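Local coordinates for protein phosphopantetheine adenylyltransferase (Archaeoglobus fulgidus, PDB 3DO8) that probably transfers an adenylyl group reversibly from ATP to 4'-phosphopantetheine, giving dephospho-CoA and pyrophosphate in coenzyme A biosynthesis, at residues 13-26 and 112-124. Residues are numbered along the deposited sequence; the frame is centred on the assembly and turned at random.
Sequences HEGHKKLIDVAIKL and KRKITIVKVDWMM
Trp122, near the end of strand 116-121, packs its indole against the N-terminal end of helix 14-26, meeting Gly15, both histidines and Leu19. With CG set between its backbone N and carbonyl carbon (chi1 69°), the six-membered ring reaches the helix, and CE3 comes within 3.3 Å of Gly15 C. Gly15 has no side chain, and the indole and Met124 CG lie directly against its backbone. His13, the N-cap residue, turns its CE1 edge onto one indole face in a T-shaped pair, planes at 73° and CE1 3.6 Å from Trp122 CZ3. The indole in turn presents its own edge to the face of His16, offset, with centroids 5.5 Å apart. The His13 ring is sandwiched: Met124, bent at chi2 and chi3, curls its CE over the ring centre as a CH-pi contact (3.6 Å to the centroid), while His16 CD2 covers the opposite face.

Farther along the helix the contact is aliphatic. Leu19 spans two partners, CD1 against the indole and CD2 3.5 Å from Val120 CB; Val22 meets Val120 and Val118, and Leu26 CD1 reaches Val118 CG2. Lys18 extends its chain past Val120, and its NZ donates to a water that bonds Trp122 O in turn; the same NZ is hydrogen-bonded to Ser133.

The helix and the outermost strand of the chain's parallel sheet, which runs on into the second subunit, belong to the Rossmann-like nucleotidyltransferase fold; residues 13-16, His-Glu-Gly-His, fit its HIGH-type motif, whose histidines in relatives face the ATP phosphates. The perpendicular indole, His16 CD2 and the methionine methyl probably limit rotation of the His13 imidazole, while direct grip between the segments is apolar and aromatic and their polar link runs through water.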
loop_
_atom_site.group_PDB
_atom_site.type_symbol
_atom_site.label_atom_id
_atom_site.label_comp_id
_atom_site.label_asym_id
_atom_site.label_seq_id
_atom_site.Cartn_x
_atom_site.Cartn_y
_atom_site.Cartn_z
ATOM N N HIS A 13 -16.594 3.618 5.285
ATOM C CA HIS A 13 -16.498 4.718 4.315
ATOM C C HIS A 13 -15.492 4.434 3.226
ATOM O O HIS A 13 -14.871 3.351 3.200
ATOM C CB HIS A 13 -16.208 6.048 5.021
ATOM C CG HIS A 13 -14.956 6.074 5.841
ATOM N ND1 HIS A 13 -13.706 5.766 5.337
ATOM C CD2 HIS A 13 -14.765 6.382 7.150
ATOM C CE1 HIS A 13 -12.805 5.912 6.294
ATOM N NE2 HIS A 13 -13.422 6.281 7.404
ATOM N N GLU A 14 -15.337 5.375 2.310
ATOM C CA GLU A 14 -14.537 5.169 1.110
ATOM C C GLU A 14 -13.068 4.912 1.465
ATOM O O GLU A 14 -12.393 4.115 0.813
ATOM C CB GLU A 14 -14.684 6.356 0.139
ATOM C CG GLU A 14 -13.761 6.257 -1.086
ATOM C CD GLU A 14 -13.896 4.925 -1.847
ATOM O OE1 GLU A 14 -15.048 4.413 -1.968
ATOM O OE2 GLU A 14 -12.863 4.390 -2.343
ATOM N N GLY A 15 -12.599 5.541 2.536
ATOM C CA GLY A 15 -11.262 5.273 3.046
ATOM C C GLY A 15 -11.072 3.813 3.421
ATOM O O GLY A 15 -10.089 3.157 3.024
ATOM N N HIS A 16 -12.013 3.281 4.208
ATOM C CA HIS A 16 -11.957 1.878 4.597
ATOM C C HIS A 16 -11.950 0.994 3.351
ATOM O O HIS A 16 -11.261 -0.027 3.290
ATOM C CB HIS A 16 -13.130 1.429 5.454
ATOM C CG HIS A 16 -13.272 2.143 6.759
ATOM N ND1 HIS A 16 -12.305 2.139 7.745
ATOM C CD2 HIS A 16 -14.322 2.833 7.259
ATOM C CE1 HIS A 16 -12.756 2.827 8.786
ATOM N NE2 HIS A 16 -13.964 3.273 8.504
ATOM N N LYS A 17 -12.773 1.337 2.372
ATOM C CA LYS A 17 -12.829 0.563 1.149
ATOM C C LYS A 17 -11.498 0.552 0.397
ATOM O O LYS A 17 -11.111 -0.484 -0.183
ATOM C CB LYS A 17 -14.004 0.990 0.302
ATOM C CG LYS A 17 -15.323 0.788 1.060
ATOM C CD LYS A 17 -16.524 1.291 0.268
ATOM C CE LYS A 17 -17.810 1.177 1.054
ATOM N NZ LYS A 17 -19.020 1.699 0.319
ATOM N N LYS A 18 -10.752 1.657 0.454
ATOM C CA LYS A 18 -9.423 1.660 -0.156
ATOM C C LYS A 18 -8.489 0.721 0.591
ATOM O O LYS A 18 -7.730 -0.036 -0.022
ATOM C CB LYS A 18 -8.841 3.056 -0.214
ATOM C CG LYS A 18 -9.584 3.999 -1.147
ATOM C CD LYS A 18 -9.103 5.442 -1.047
ATOM C CE LYS A 18 -9.630 6.270 -2.230
ATOM N NZ LYS A 18 -9.108 7.655 -2.120
ATOM N N LEU A 19 -8.533 0.775 1.913
ATOM C CA LEU A 19 -7.695 -0.107 2.721
ATOM C C LEU A 19 -7.995 -1.576 2.392
ATOM O O LEU A 19 -7.089 -2.407 2.256
ATOM C CB LEU A 19 -7.950 0.118 4.206
ATOM C CG LEU A 19 -7.583 1.442 4.849
ATOM C CD1 LEU A 19 -7.625 1.324 6.400
ATOM C CD2 LEU A 19 -6.233 1.907 4.351
ATOM N N ILE A 20 -9.281 -1.892 2.342
ATOM C CA ILE A 20 -9.720 -3.253 2.090
ATOM C C ILE A 20 -9.258 -3.702 0.701
ATOM O O ILE A 20 -8.798 -4.858 0.525
ATOM C CB ILE A 20 -11.271 -3.384 2.247
ATOM C CG1 ILE A 20 -11.647 -3.298 3.724
ATOM C CG2 ILE A 20 -11.806 -4.685 1.647
ATOM C CD1 ILE A 20 -13.114 -3.001 4.019
ATOM N N ASP A 21 -9.363 -2.809 -0.295
ATOM C CA ASP A 21 -8.962 -3.169 -1.669
ATOM C C ASP A 21 -7.473 -3.508 -1.685
ATOM O O ASP A 21 -7.046 -4.476 -2.283
ATOM C CB ASP A 21 -9.213 -2.015 -2.639
ATOM C CG ASP A 21 -9.064 -2.434 -4.091
ATOM O OD1 ASP A 21 -9.811 -3.352 -4.512
ATOM O OD2 ASP A 21 -8.201 -1.832 -4.811
ATOM N N VAL A 22 -6.674 -2.654 -1.071
ATOM C CA VAL A 22 -5.219 -2.869 -1.055
ATOM C C VAL A 22 -4.925 -4.197 -0.323
ATOM O O VAL A 22 -4.166 -5.018 -0.802
ATOM C CB VAL A 22 -4.450 -1.657 -0.422
ATOM C CG1 VAL A 22 -3.001 -2.021 -0.117
ATOM C CG2 VAL A 22 -4.577 -0.415 -1.306
ATOM N N ALA A 23 -5.550 -4.417 0.824
ATOM C CA ALA A 23 -5.282 -5.622 1.609
ATOM C C ALA A 23 -5.627 -6.880 0.813
ATOM O O ALA A 23 -4.876 -7.847 0.834
ATOM C CB ALA A 23 -6.034 -5.604 2.932
ATOM N N ILE A 24 -6.771 -6.882 0.118
ATOM C CA ILE A 24 -7.191 -8.044 -0.642
ATOM C C ILE A 24 -6.332 -8.280 -1.875
ATOM O O ILE A 24 -6.037 -9.429 -2.224
ATOM C CB ILE A 24 -8.700 -7.991 -0.985
ATOM C CG1 ILE A 24 -9.500 -8.084 0.325
ATOM C CG2 ILE A 24 -9.057 -9.094 -1.940
ATOM C CD1 ILE A 24 -11.029 -7.939 0.212
ATOM N N LYS A 25 -5.927 -7.209 -2.539
ATOM C CA LYS A 25 -5.016 -7.337 -3.651
ATOM C C LYS A 25 -3.683 -7.921 -3.182
ATOM O O LYS A 25 -3.087 -8.757 -3.879
ATOM C CB LYS A 25 -4.883 -6.006 -4.409
ATOM C CG LYS A 25 -6.140 -5.720 -5.246
ATOM C CD LYS A 25 -6.207 -4.350 -5.860
ATOM C CE LYS A 25 -7.421 -4.271 -6.798
ATOM N NZ LYS A 25 -7.758 -2.884 -7.188
ATOM N N LEU A 26 -3.229 -7.548 -1.988
ATOM C CA LEU A 26 -1.971 -8.073 -1.471
ATOM C C LEU A 26 -2.084 -9.508 -1.008
ATOM O O LEU A 26 -1.139 -10.280 -1.203
ATOM C CB LEU A 26 -1.441 -7.229 -0.292
ATOM C CG LEU A 26 -0.922 -5.844 -0.648
ATOM C CD1 LEU A 26 -0.565 -5.055 0.642
ATOM C CD2 LEU A 26 0.268 -5.908 -1.612
ATOM N N LYS A 112 10.496 -10.909 17.293
ATOM C CA LYS A 112 9.700 -11.260 16.114
ATOM C C LYS A 112 10.178 -10.466 14.911
ATOM O O LYS A 112 10.566 -9.293 15.037
ATOM C CB LYS A 112 8.243 -10.912 16.371
ATOM C CG LYS A 112 7.632 -11.536 17.565
ATOM C CD LYS A 112 7.395 -12.989 17.374
ATOM C CE LYS A 112 6.188 -13.257 16.484
ATOM N NZ LYS A 112 6.096 -14.686 16.093
ATOM N N ARG A 113 10.107 -11.063 13.732
ATOM C CA ARG A 113 10.499 -10.321 12.531
ATOM C C ARG A 113 9.528 -9.184 12.263
ATOM O O ARG A 113 8.355 -9.318 12.470
ATOM C CB ARG A 113 10.542 -11.199 11.312
ATOM C CG ARG A 113 9.266 -11.867 10.959
ATOM C CD ARG A 113 9.330 -12.317 9.500
ATOM N NE ARG A 113 8.337 -13.345 9.197
ATOM C CZ ARG A 113 8.420 -14.615 9.599
ATOM N NH1 ARG A 113 9.421 -15.023 10.364
ATOM N NH2 ARG A 113 7.473 -15.476 9.259
ATOM N N LYS A 114 10.040 -8.096 11.743
ATOM C CA LYS A 114 9.206 -6.961 11.434
ATOM C C LYS A 114 8.228 -7.326 10.301
ATOM O O LYS A 114 8.457 -8.244 9.494
ATOM C CB LYS A 114 10.068 -5.733 11.129
ATOM C CG LYS A 114 10.640 -5.082 12.422
ATOM C CD LYS A 114 11.527 -3.878 12.119
ATOM C CE LYS A 114 12.007 -3.191 13.340
ATOM N NZ LYS A 114 10.890 -2.837 14.297
ATOM N N ILE A 115 7.107 -6.629 10.302
ATOM C CA ILE A 115 6.096 -6.704 9.233
ATOM C C ILE A 115 6.303 -5.519 8.282
ATOM O O ILE A 115 6.608 -4.415 8.727
ATOM C CB ILE A 115 4.660 -6.613 9.844
ATOM C CG1 ILE A 115 4.422 -7.659 10.971
ATOM C CG2 ILE A 115 3.585 -6.721 8.751
ATOM C CD1 ILE A 115 3.199 -7.390 11.766
ATOM N N THR A 116 6.122 -5.735 6.983
ATOM C CA THR A 116 6.183 -4.608 6.034
ATOM C C THR A 116 4.913 -3.755 6.155
ATOM O O THR A 116 3.823 -4.248 5.897
ATOM C CB THR A 116 6.389 -5.081 4.590
ATOM O OG1 THR A 116 7.650 -5.755 4.515
ATOM C CG2 THR A 116 6.426 -3.888 3.638
ATOM N N ILE A 117 5.082 -2.487 6.516
ATOM C CA ILE A 117 3.966 -1.572 6.656
ATOM C C ILE A 117 3.643 -0.961 5.306
ATOM O O ILE A 117 4.539 -0.415 4.591
ATOM C CB ILE A 117 4.244 -0.464 7.693
ATOM C CG1 ILE A 117 4.538 -1.090 9.074
ATOM C CG2 ILE A 117 3.087 0.530 7.785
ATOM C CD1 ILE A 117 5.060 -0.116 10.124
ATOM N N VAL A 118 2.350 -1.029 4.991
ATOM C CA VAL A 118 1.792 -0.475 3.756
ATOM C C VAL A 118 0.788 0.605 4.154
ATOM O O VAL A 118 -0.293 0.307 4.646
ATOM C CB VAL A 118 1.141 -1.585 2.875
ATOM C CG1 VAL A 118 0.528 -0.953 1.595
ATOM C CG2 VAL A 118 2.167 -2.703 2.613
ATOM N N LYS A 119 1.190 1.872 4.010
ATOM C CA LYS A 119 0.375 2.983 4.437
ATOM C C LYS A 119 -0.403 3.489 3.252
ATOM O O LYS A 119 0.166 3.909 2.247
ATOM C CB LYS A 119 1.244 4.118 4.958
ATOM C CG LYS A 119 0.466 5.278 5.521
ATOM C CD LYS A 119 1.416 6.420 5.789
ATOM C CE LYS A 119 0.712 7.621 6.375
ATOM N NZ LYS A 119 1.084 8.878 5.625
ATOM N N VAL A 120 -1.708 3.447 3.367
ATOM C CA VAL A 120 -2.579 3.914 2.284
ATOM C C VAL A 120 -3.078 5.295 2.694
ATOM O O VAL A 120 -3.780 5.437 3.706
ATOM C CB VAL A 120 -3.734 2.958 2.103
ATOM C CG1 VAL A 120 -4.730 3.427 1.011
ATOM C CG2 VAL A 120 -3.186 1.516 1.863
ATOM N N ASP A 121 -2.700 6.317 1.928
ATOM C CA ASP A 121 -3.164 7.696 2.197
ATOM C C ASP A 121 -4.580 7.806 1.647
ATOM O O ASP A 121 -4.822 8.106 0.485
ATOM C CB ASP A 121 -2.230 8.723 1.579
ATOM C CG ASP A 121 -1.002 9.045 2.450
ATOM O OD1 ASP A 121 -0.764 8.430 3.515
ATOM O OD2 ASP A 121 -0.276 9.970 2.056
ATOM N N TRP A 122 -5.514 7.514 2.513
ATOM C CA TRP A 122 -6.887 7.272 2.100
ATOM C C TRP A 122 -7.733 8.522 1.889
ATOM O O TRP A 122 -8.927 8.389 1.576
ATOM C CB TRP A 122 -7.540 6.311 3.111
ATOM C CG TRP A 122 -7.792 6.879 4.480
ATOM C CD1 TRP A 122 -7.441 8.122 4.954
ATOM C CD2 TRP A 122 -8.428 6.206 5.567
ATOM N NE1 TRP A 122 -7.840 8.261 6.268
ATOM C CE2 TRP A 122 -8.466 7.108 6.659
ATOM C CE3 TRP A 122 -8.971 4.935 5.727
ATOM C CZ2 TRP A 122 -9.022 6.768 7.887
ATOM C CZ3 TRP A 122 -9.542 4.607 6.938
ATOM C CH2 TRP A 122 -9.559 5.512 8.004
ATOM N N MET A 123 -7.132 9.693 2.106
ATOM C CA MET A 123 -7.749 11.011 1.804
ATOM C C MET A 123 -9.172 11.191 2.322
ATOM O O MET A 123 -10.121 11.504 1.568
ATOM C CB MET A 123 -7.658 11.267 0.312
ATOM C CG MET A 123 -6.198 11.366 -0.146
ATOM S SD MET A 123 -5.998 11.531 -1.913
ATOM C CE MET A 123 -6.835 10.103 -2.555
ATOM N N MET A 124 -9.295 11.020 3.630
ATOM C CA MET A 124 -10.532 11.316 4.343
ATOM C C MET A 124 -10.395 12.633 5.106
ATOM O O MET A 124 -9.298 13.189 5.183
ATOM C CB MET A 124 -10.847 10.176 5.310
ATOM C CG MET A 124 -11.252 8.881 4.617
ATOM S SD MET A 124 -12.759 9.003 3.618
ATOM C CE MET A 124 -13.969 9.357 4.891
HETATM O O HOH W 1 -11.129 8.007 0.152
#